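Local coordinates for protein YcaO (Methanopyrus kandleri, PDB 6CIB) that binds ADP and magnesium as a YcaO-family enzyme and probably uses ATP to activate peptide backbone amides for thioamidation, at residues A[128-133]-A[141-146]; A[169-174]-A[233-238]. One frame throughout, in Å; residues are numbered along the deposited sequence.

Contact 1 (A[128-133]-A[141-146]); sequences PANEVF and LPSHTN
L141 O is approached by two groups: ND2 of N130 donates to it at 2.9 Å, and water 2 lies within hydrogen-bonding distance of it. The first segment begins at the end of strand 124-128 of the antiparallel five-stranded sheet in this YcaO domain, and both lie in the connection to strand 148-150; the first carries a 3-10 turn at 129-131, evidenced by the E131 N to P128 O bond of 2.9 Å. The hydrogen bond from N130 is bent, with an N-H...O angle of 147°, and ND2 stands above the carbonyl plane of L141. N130 reaches across because its CG lies anti to the backbone N (chi1 -164°). Water 2 is also 2.7 Å from OD1 of N130, and together with the ND2 bond would probably limit how far the amide turns. Beside it, CB of S143 sits 3.6 Å from N130 OD1, while S143 OG turns to W136 N and H134 ND1. Further along, water 1 lies between N130 O, F133 O and, at a longer distance, the backbone N of H144. The imidazole of H144 accepts a bond from N146 N at ND1, in the ring plane. Water 3 completes the bridging, donating to V132 O at 2.8 Å and to H144 O at 2.9 Å.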
loop_
_atom_site.group_PDB
_atom_site.type_symbol
_atom_site.label_atom_id
_atom_site.label_comp_id
_atom_site.label_asym_id
_atom_site.label_seq_id
_atom_site.Cartn_x
_atom_site.Cartn_y
_atom_site.Cartn_z
ATOM N N PRO A 128 -2.145 -12.359 -15.910
ATOM C CA PRO A 128 -1.159 -13.422 -15.654
ATOM C C PRO A 128 -1.083 -13.744 -14.172
ATOM O O PRO A 128 -1.252 -12.842 -13.339
ATOM C CB PRO A 128 0.167 -12.803 -16.122
ATOM C CG PRO A 128 -0.227 -11.721 -17.081
ATOM C CD PRO A 128 -1.510 -11.174 -16.527
ATOM N N ALA A 129 -0.852 -15.017 -13.854
ATOM C CA ALA A 129 -0.699 -15.464 -12.465
ATOM C C ALA A 129 0.394 -14.696 -11.717
ATOM O O ALA A 129 0.231 -14.410 -10.531
ATOM C CB ALA A 129 -0.457 -16.967 -12.398
ATOM N N ASN A 130 1.469 -14.331 -12.425
ATOM C CA ASN A 130 2.600 -13.563 -11.853
ATOM C C ASN A 130 2.201 -12.135 -11.464
ATOM O O ASN A 130 2.909 -11.471 -10.699
ATOM C CB ASN A 130 3.789 -13.527 -12.833
ATOM C CG ASN A 130 5.105 -13.096 -12.173
ATOM O OD1 ASN A 130 5.616 -13.759 -11.269
ATOM N ND2 ASN A 130 5.665 -11.988 -12.644
ATOM N N GLU A 131 1.076 -11.672 -12.007
ATOM C CA GLU A 131 0.523 -10.366 -11.680
ATOM C C GLU A 131 -0.589 -10.455 -10.634
ATOM O O GLU A 131 -1.228 -9.450 -10.315
ATOM C CB GLU A 131 0.010 -9.670 -12.949
ATOM C CG GLU A 131 1.090 -9.225 -13.923
ATOM C CD GLU A 131 2.115 -8.299 -13.296
ATOM O OE1 GLU A 131 1.729 -7.377 -12.540
ATOM O OE2 GLU A 131 3.314 -8.492 -13.565
ATOM N N VAL A 132 -0.813 -11.652 -10.099
ATOM C CA VAL A 132 -1.850 -11.858 -9.101
ATOM C C VAL A 132 -1.233 -12.409 -7.811
ATOM O O VAL A 132 -1.420 -11.843 -6.723
ATOM C CB VAL A 132 -2.970 -12.794 -9.629
ATOM C CG1 VAL A 132 -3.992 -13.095 -8.544
ATOM C CG2 VAL A 132 -3.674 -12.178 -10.828
ATOM N N PHE A 133 -0.489 -13.506 -7.951
ATOM C CA PHE A 133 0.003 -14.266 -6.815
ATOM C C PHE A 133 1.356 -13.790 -6.316
ATOM O O PHE A 133 2.062 -13.046 -7.009
ATOM C CB PHE A 133 0.061 -15.768 -7.154
ATOM C CG PHE A 133 -1.278 -16.379 -7.494
ATOM C CD1 PHE A 133 -2.334 -16.370 -6.573
ATOM C CD2 PHE A 133 -1.477 -16.989 -8.735
ATOM C CE1 PHE A 133 -3.563 -16.941 -6.887
ATOM C CE2 PHE A 133 -2.696 -17.570 -9.051
ATOM C CZ PHE A 133 -3.741 -17.546 -8.126
ATOM N N LEU A 141 9.733 -11.071 -14.670
ATOM C CA LEU A 141 9.894 -10.200 -13.506
ATOM C C LEU A 141 9.392 -10.881 -12.232
ATOM O O LEU A 141 8.528 -11.763 -12.319
ATOM C CB LEU A 141 9.181 -8.863 -13.734
ATOM C CG LEU A 141 9.678 -7.952 -14.869
ATOM C CD1 LEU A 141 8.910 -6.645 -14.828
ATOM C CD2 LEU A 141 11.179 -7.682 -14.815
ATOM N N PRO A 142 9.948 -10.503 -11.053
ATOM C CA PRO A 142 9.425 -11.072 -9.807
ATOM C C PRO A 142 7.989 -10.638 -9.517
ATOM O O PRO A 142 7.578 -9.528 -9.879
ATOM C CB PRO A 142 10.363 -10.511 -8.730
ATOM C CG PRO A 142 11.601 -10.110 -9.454
ATOM C CD PRO A 142 11.120 -9.641 -10.797
ATOM N N SER A 143 7.244 -11.538 -8.882
ATOM C CA SER A 143 5.918 -11.254 -8.336
ATOM C C SER A 143 6.073 -10.296 -7.152
ATOM O O SER A 143 7.184 -10.112 -6.635
ATOM C CB SER A 143 5.253 -12.562 -7.892
ATOM O OG SER A 143 6.026 -13.217 -6.898
ATOM N N HIS A 144 4.972 -9.671 -6.740
ATOM C CA HIS A 144 4.978 -8.726 -5.605
ATOM C C HIS A 144 3.554 -8.512 -5.070
ATOM O O HIS A 144 2.614 -9.154 -5.545
ATOM C CB HIS A 144 5.674 -7.397 -5.969
ATOM C CG HIS A 144 5.033 -6.668 -7.107
ATOM N ND1 HIS A 144 3.898 -5.903 -6.954
ATOM C CD2 HIS A 144 5.370 -6.587 -8.416
ATOM C CE1 HIS A 144 3.566 -5.373 -8.119
ATOM N NE2 HIS A 144 4.437 -5.779 -9.026
ATOM N N THR A 145 3.402 -7.633 -4.081
ATOM C CA THR A 145 2.111 -7.464 -3.383
ATOM C C THR A 145 1.462 -6.068 -3.552
ATOM O O THR A 145 0.495 -5.736 -2.844
ATOM C CB THR A 145 2.233 -7.802 -1.879
ATOM O OG1 THR A 145 3.216 -6.955 -1.286
ATOM C CG2 THR A 145 2.634 -9.274 -1.659
ATOM N N ASN A 146 1.979 -5.256 -4.478
ATOM C CA ASN A 146 1.372 -3.957 -4.754
ATOM C C ASN A 146 -0.058 -4.138 -5.240
ATOM O O ASN A 146 -0.308 -4.843 -6.218
ATOM C CB ASN A 146 2.171 -3.145 -5.782
ATOM C CG ASN A 146 1.766 -1.674 -5.808
ATOM O OD1 ASN A 146 1.692 -1.023 -4.769
ATOM N ND2 ASN A 146 1.522 -1.147 -6.998
HETATM O O HOH W 1 2.269 -10.646 -8.362
HETATM O O HOH W 2 8.150 -14.505 -11.827
HETATM O O HOH W 3 0.232 -10.609 -4.772
#

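Contact 2 (A[169-174]-A[233-238]); sequences DSWSIV and MGFGAS
W171 and F235 stack face to face, and the selenomethionine M233 crosses the indole at about a right angle. The five-membered ring of W171 and the ring of F235 have centroids 4.0 Å apart and planes inclined by 27°, so the stack is tilted. F235 presents its outer end: CE2 lies 3.3 Å above the indole plane, over its centre, and CZ is 3.4 Å from W171 CE2. Conversely, W171 CG lies over the phenylalanine face but offset toward its rim. The indole arrives there with CG anti to the backbone N (chi1 -177°), while W171 NE1 is hydrogen-bonded to E175 on the same helix. M233 bends at its last torsion and brings CE to 3.4 Å from W171 CZ2. Its SE lies 5.2 Å from the centroid of the five-membered ring of W171, 56° off the normal, an oblique Met-aromatic contact. Replacing W171 with an alanine would probably leave one face of F235 without its stacking partner and the methyl of M233 without the indole it packs on. L209 of strand 203-209 also touches W171, and W292 touches M233. The side chain of F235 is about 8 Å from the bound ADP, so this is apolar packing near the nucleotide site, helix 154-177 lying against strand 233-238 at the edge of the antiparallel three-stranded sheet in the YcaO domain.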
loop_
_atom_site.group_PDB
_atom_site.type_symbol
_atom_site.label_atom_id
_atom_site.label_comp_id
_atom_site.label_asym_id
_atom_site.label_seq_id
_atom_site.Cartn_x
_atom_site.Cartn_y
_atom_site.Cartn_z
ATOM N N ASP A 169 2.541 4.704 -7.579
ATOM C CA ASP A 169 2.651 5.442 -8.849
ATOM C C ASP A 169 3.294 6.815 -8.625
ATOM O O ASP A 169 4.235 7.176 -9.351
ATOM C CB ASP A 169 1.288 5.568 -9.556
ATOM C CG ASP A 169 1.388 6.293 -10.901
ATOM O OD1 ASP A 169 1.788 5.676 -11.913
ATOM O OD2 ASP A 169 1.061 7.493 -10.938
ATOM N N SER A 170 2.797 7.554 -7.625
ATOM C CA SER A 170 3.366 8.848 -7.219
ATOM C C SER A 170 4.827 8.736 -6.795
ATOM O O SER A 170 5.668 9.498 -7.269
ATOM C CB SER A 170 2.560 9.477 -6.081
ATOM O OG SER A 170 1.338 10.011 -6.541
ATOM N N TRP A 171 5.113 7.785 -5.904
ATOM C CA TRP A 171 6.470 7.527 -5.435
ATOM C C TRP A 171 7.402 7.146 -6.598
ATOM O O TRP A 171 8.524 7.652 -6.675
ATOM C CB TRP A 171 6.449 6.476 -4.311
ATOM C CG TRP A 171 7.774 6.151 -3.687
ATOM C CD1 TRP A 171 8.914 6.909 -3.712
ATOM C CD2 TRP A 171 8.085 4.990 -2.902
ATOM N NE1 TRP A 171 9.920 6.281 -3.022
ATOM C CE2 TRP A 171 9.446 5.101 -2.515
ATOM C CE3 TRP A 171 7.355 3.858 -2.502
ATOM C CZ2 TRP A 171 10.092 4.124 -1.739
ATOM C CZ3 TRP A 171 7.998 2.882 -1.735
ATOM C CH2 TRP A 171 9.354 3.030 -1.354
ATOM N N SER A 172 6.916 6.296 -7.508
ATOM C CA SER A 172 7.672 5.893 -8.702
ATOM C C SER A 172 8.006 7.066 -9.632
ATOM O O SER A 172 9.105 7.132 -10.168
ATOM C CB SER A 172 6.924 4.817 -9.470
ATOM O OG SER A 172 6.851 3.626 -8.718
ATOM N N ILE A 173 7.055 7.982 -9.795
ATOM C CA ILE A 173 7.248 9.220 -10.556
ATOM C C ILE A 173 8.335 10.119 -9.949
ATOM O O ILE A 173 9.215 10.593 -10.668
ATOM C CB ILE A 173 5.878 9.932 -10.807
ATOM C CG1 ILE A 173 5.401 9.649 -12.229
ATOM C CG2 ILE A 173 5.919 11.439 -10.605
ATOM C CD1 ILE A 173 5.013 8.209 -12.476
ATOM N N VAL A 174 8.276 10.308 -8.631
ATOM C CA VAL A 174 9.268 11.083 -7.882
ATOM C C VAL A 174 10.681 10.497 -8.029
ATOM O O VAL A 174 11.618 11.238 -8.294
ATOM C CB VAL A 174 8.837 11.261 -6.395
ATOM C CG1 VAL A 174 9.957 11.846 -5.532
ATOM C CG2 VAL A 174 7.604 12.153 -6.308
HETATM N N MSE A 233 11.368 5.674 5.178
HETATM C CA MSE A 233 10.352 6.461 4.484
HETATM C C MSE A 233 9.014 5.826 4.710
HETATM O O MSE A 233 8.911 4.608 4.817
HETATM C CB MSE A 233 10.636 6.502 2.985
HETATM C CG MSE A 233 11.968 7.152 2.632
HETATM SE SE MSE A 233 12.093 7.227 0.662
HETATM C CE MSE A 233 12.515 5.332 0.389
ATOM N N GLY A 234 7.980 6.656 4.802
ATOM C CA GLY A 234 6.593 6.193 4.878
ATOM C C GLY A 234 5.736 6.936 3.869
ATOM O O GLY A 234 6.023 8.093 3.545
ATOM N N PHE A 235 4.697 6.268 3.362
ATOM C CA PHE A 235 3.782 6.868 2.386
ATOM C C PHE A 235 2.324 6.579 2.705
ATOM O O PHE A 235 1.997 5.546 3.291
ATOM C CB PHE A 235 4.096 6.391 0.958
ATOM C CG PHE A 235 5.501 6.672 0.527
ATOM C CD1 PHE A 235 5.829 7.889 -0.068
ATOM C CD2 PHE A 235 6.513 5.726 0.738
ATOM C CE1 PHE A 235 7.143 8.163 -0.442
ATOM C CE2 PHE A 235 7.826 6.000 0.368
ATOM C CZ PHE A 235 8.138 7.216 -0.225
ATOM N N GLY A 236 1.459 7.505 2.306
ATOM C CA GLY A 236 0.016 7.323 2.399
ATOM C C GLY A 236 -0.698 7.972 1.232
ATOM O O GLY A 236 -0.243 8.993 0.705
ATOM N N ALA A 237 -1.804 7.365 0.819
ATOM C CA ALA A 237 -2.670 7.939 -0.204
ATOM C C ALA A 237 -4.117 7.862 0.250
ATOM O O ALA A 237 -4.562 6.819 0.758
ATOM C CB ALA A 237 -2.484 7.239 -1.543
ATOM N N SER A 238 -4.831 8.976 0.072
ATOM C CA SER A 238 -6.253 9.085 0.399
ATOM C C SER A 238 -6.890 10.293 -0.290
ATOM O O SER A 238 -6.194 11.284 -0.540
ATOM C CB SER A 238 -6.431 9.237 1.902
ATOM O OG SER A 238 -7.803 9.308 2.241
#

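In the fold
From the N terminus, the chain leaves strand 124-128 and makes contact 1 within the connection leading to strand 148-150, closing a loop of seven intervening residues. Helix 154-177 follows; contact 2 then starts on it and closes only after 58 residues, which include helix 188-198 and strands 203-209 and 217-224. The contacts are in series, neither nested nor crossed. The centres of contact 1 and contact 2 are about 20 Å apart, and their nearest atoms about 6 Å. Contact 1 ties together the loop beside the five-stranded sheet; contact 2 joins the helix to the three-stranded sheet. Helix 154-177 relates them, since N146 touches its E164 and V165 while W171 lies further along.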